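Local coordinates for protein tRNA (cytosine(38)-C(5))-methyltransferase (Schizosaccharomyces pombe, PDB 6FDF) that methylates carbon 5 of cytosine 38 in the anticodon loop of tRNA(Asp), using S-adenosyl-L-methionine as methyl donor, at residues 171-175 against 327-331. Numbering follows the deposited sequence.
Sequences GLARL and LLLEP
Arg174 NH1 is gripped twice: it donates to Leu327 O at 2.7 Å, a bond bent to 137° at the hydrogen but lying near the guanidinium plane, and to a water at 2.8 Å, which in turn donates a hydrogen bond to Glu330 OE1. The neighbouring NE donates to Leu328 O at 3.1 Å, straighter at 155°, with that oxygen slightly out of the guanidinium plane. Arg174 gets there because its CG stands anti to its own carbonyl carbon (chi1 -62°) and the chain then runs extended to NE. Pro331 lies over one face of the guanidinium, its CD 3.5 Å from NH1, while Phe177 and Trp181 add cation-pi contacts. Further back along strand 168-175, the leucines take over. Leu328 CD1 reaches Leu172 CB at 3.9 Å and also packs on Ala173 O, and the CD2 methyls of Leu172 and Leu327 meet at 4.2 Å where the two side chains cross at about a right angle. Replacing Arg174 by an alanine takes away the guanidinium, which is likely to leave the carbonyls of Leu327 and Leu328 without these donors and one side of the Pro331 ring uncovered. The contact thus ties the last turn of helix 318-328 to an antiparallel strand of the Rossmann-like methyltransferase sheet; the cationic group answers carbonyls at the helix C-terminus, where the helix dipole would be expected to reinforce the attraction.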
ATOM      1  N   GLY A 171      -3.498   0.830  11.891  1.00 32.77           N
ATOM      2  CA  GLY A 171      -3.570   1.402  13.221  1.00 31.10           C
ATOM      3  C   GLY A 171      -3.629   2.912  13.145  1.00 29.29           C
ATOM      4  O   GLY A 171      -2.788   3.534  12.489  1.00 29.72           O
ATOM      5  N   LEU A 172      -4.644   3.504  13.765  1.00 29.37           N
ATOM      6  CA  LEU A 172      -4.814   4.953  13.830  1.00 28.92           C
ATOM      7  C   LEU A 172      -4.706   5.362  15.288  1.00 26.14           C
ATOM      8  O   LEU A 172      -5.451   4.848  16.129  1.00 30.41           O
ATOM      9  CB  LEU A 172      -6.172   5.379  13.258  1.00 30.40           C
ATOM     10  CG  LEU A 172      -6.340   5.496  11.739  1.00 32.16           C
ATOM     11  CD1 LEU A 172      -6.110   4.167  11.038  1.00 37.19           C
ATOM     12  CD2 LEU A 172      -7.726   6.032  11.411  1.00 32.82           C
ATOM     13  N   ALA A 173      -3.793   6.289  15.591  1.00 27.14           N
ATOM     14  CA  ALA A 173      -3.525   6.681  16.972  1.00 30.33           C
ATOM     15  C   ALA A 173      -3.632   8.191  17.115  1.00 28.92           C
ATOM     16  O   ALA A 173      -3.049   8.931  16.318  1.00 29.91           O
ATOM     17  CB  ALA A 173      -2.132   6.211  17.425  1.00 29.08           C
ATOM     18  N   ARG A 174      -4.383   8.642  18.122  1.00 30.29           N
ATOM     19  CA  ARG A 174      -4.460  10.049  18.498  1.00 30.73           C
ATOM     20  C   ARG A 174      -3.911  10.223  19.906  1.00 27.31           C
ATOM     21  O   ARG A 174      -4.351   9.534  20.833  1.00 32.69           O
ATOM     22  CB  ARG A 174      -5.900  10.575  18.464  1.00 32.97           C
ATOM     23  CG  ARG A 174      -6.583  10.545  17.113  1.00 32.88           C
ATOM     24  CD  ARG A 174      -8.040  10.900  17.293  1.00 32.65           C
ATOM     25  NE  ARG A 174      -8.747  11.061  16.025  1.00 35.26           N
ATOM     26  CZ  ARG A 174     -10.073  11.122  15.921  1.00 37.81           C
ATOM     27  NH1 ARG A 174     -10.648  11.254  14.729  1.00 37.38           N
ATOM     28  NH2 ARG A 174     -10.831  11.035  17.012  1.00 41.24           N
ATOM     29  N   LEU A 175      -2.972  11.154  20.065  1.00 29.96           N
ATOM     30  CA  LEU A 175      -2.434  11.470  21.384  1.00 31.78           C
ATOM     31  C   LEU A 175      -3.493  12.130  22.265  1.00 34.31           C
ATOM     32  O   LEU A 175      -4.198  13.047  21.826  1.00 35.36           O
ATOM     33  CB  LEU A 175      -1.222  12.389  21.235  1.00 31.07           C
ATOM     34  CG  LEU A 175      -0.469  12.762  22.511  1.00 31.85           C
ATOM     35  CD1 LEU A 175       0.245  11.555  23.103  1.00 36.17           C
ATOM     36  CD2 LEU A 175       0.523  13.865  22.199  1.00 32.90           C
ATOM     37  N   LEU A 327     -10.507  10.456   8.598  1.00 34.60           N
ATOM     38  CA  LEU A 327     -10.984  10.086   9.928  1.00 38.67           C
ATOM     39  C   LEU A 327      -9.974  10.465  11.002  1.00 31.18           C
ATOM     40  O   LEU A 327     -10.322  11.085  12.011  1.00 36.16           O
ATOM     41  CB  LEU A 327     -11.273   8.588   9.977  1.00 36.88           C
ATOM     42  CG  LEU A 327     -11.729   8.055  11.334  1.00 40.20           C
ATOM     43  CD1 LEU A 327     -13.052   8.700  11.730  1.00 42.84           C
ATOM     44  CD2 LEU A 327     -11.852   6.544  11.297  1.00 39.07           C
ATOM     45  N   LEU A 328      -8.710  10.092  10.797  1.00 31.37           N
ATOM     46  CA  LEU A 328      -7.689  10.302  11.819  1.00 31.69           C
ATOM     47  C   LEU A 328      -7.581  11.768  12.223  1.00 34.69           C
ATOM     48  O   LEU A 328      -7.489  12.087  13.416  1.00 31.31           O
ATOM     49  CB  LEU A 328      -6.345   9.789  11.303  1.00 29.18           C
ATOM     50  CG  LEU A 328      -5.123   9.917  12.210  1.00 30.05           C
ATOM     51  CD1 LEU A 328      -5.340   9.178  13.519  1.00 30.49           C
ATOM     52  CD2 LEU A 328      -3.865   9.400  11.491  1.00 30.38           C
ATOM     53  N   LEU A 329      -7.581  12.671  11.246  1.00 31.15           N
ATOM     54  CA  LEU A 329      -7.266  14.072  11.491  1.00 34.44           C
ATOM     55  C   LEU A 329      -8.493  14.938  11.767  1.00 34.17           C
ATOM     56  O   LEU A 329      -8.367  16.167  11.770  1.00 39.86           O
ATOM     57  CB  LEU A 329      -6.494  14.645  10.299  1.00 32.02           C
ATOM     58  CG  LEU A 329      -5.200  13.909   9.949  1.00 33.69           C
ATOM     59  CD1 LEU A 329      -4.614  14.487   8.677  1.00 33.05           C
ATOM     60  CD2 LEU A 329      -4.214  14.000  11.105  1.00 32.57           C
ATOM     61  N   GLU A 330      -9.667  14.344  11.989  1.00 34.90           N
ATOM     62  CA  GLU A 330     -10.860  15.144  12.277  1.00 36.17           C
ATOM     63  C   GLU A 330     -10.687  16.142  13.420  1.00 40.96           C
ATOM     64  O   GLU A 330     -11.179  17.275  13.279  1.00 42.76           O
ATOM     65  CB  GLU A 330     -12.068  14.233  12.549  1.00 37.21           C
ATOM     66  CG  GLU A 330     -12.555  13.513  11.301  1.00 41.85           C
ATOM     67  CD  GLU A 330     -13.879  12.802  11.489  1.00 43.85           C
ATOM     68  OE1 GLU A 330     -14.287  12.566  12.644  1.00 49.23           O
ATOM     69  OE2 GLU A 330     -14.517  12.478  10.468  1.00 46.58           O
ATOM     70  N   PRO A 331     -10.045  15.816  14.552  1.00 42.33           N
ATOM     71  CA  PRO A 331      -9.938  16.811  15.636  1.00 48.18           C
ATOM     72  C   PRO A 331      -9.163  18.061  15.252  1.00 53.35           C
ATOM     73  O   PRO A 331      -9.163  19.024  16.032  1.00 54.58           O
ATOM     74  CB  PRO A 331      -9.219  16.044  16.756  1.00 48.49           C
ATOM     75  CG  PRO A 331      -9.514  14.614  16.476  1.00 42.87           C
ATOM     76  CD  PRO A 331      -9.492  14.516  14.978  1.00 40.19           C
TER
HETATM   77  O   HOH W   1     -13.437  10.698  14.546  1.00 43.20           O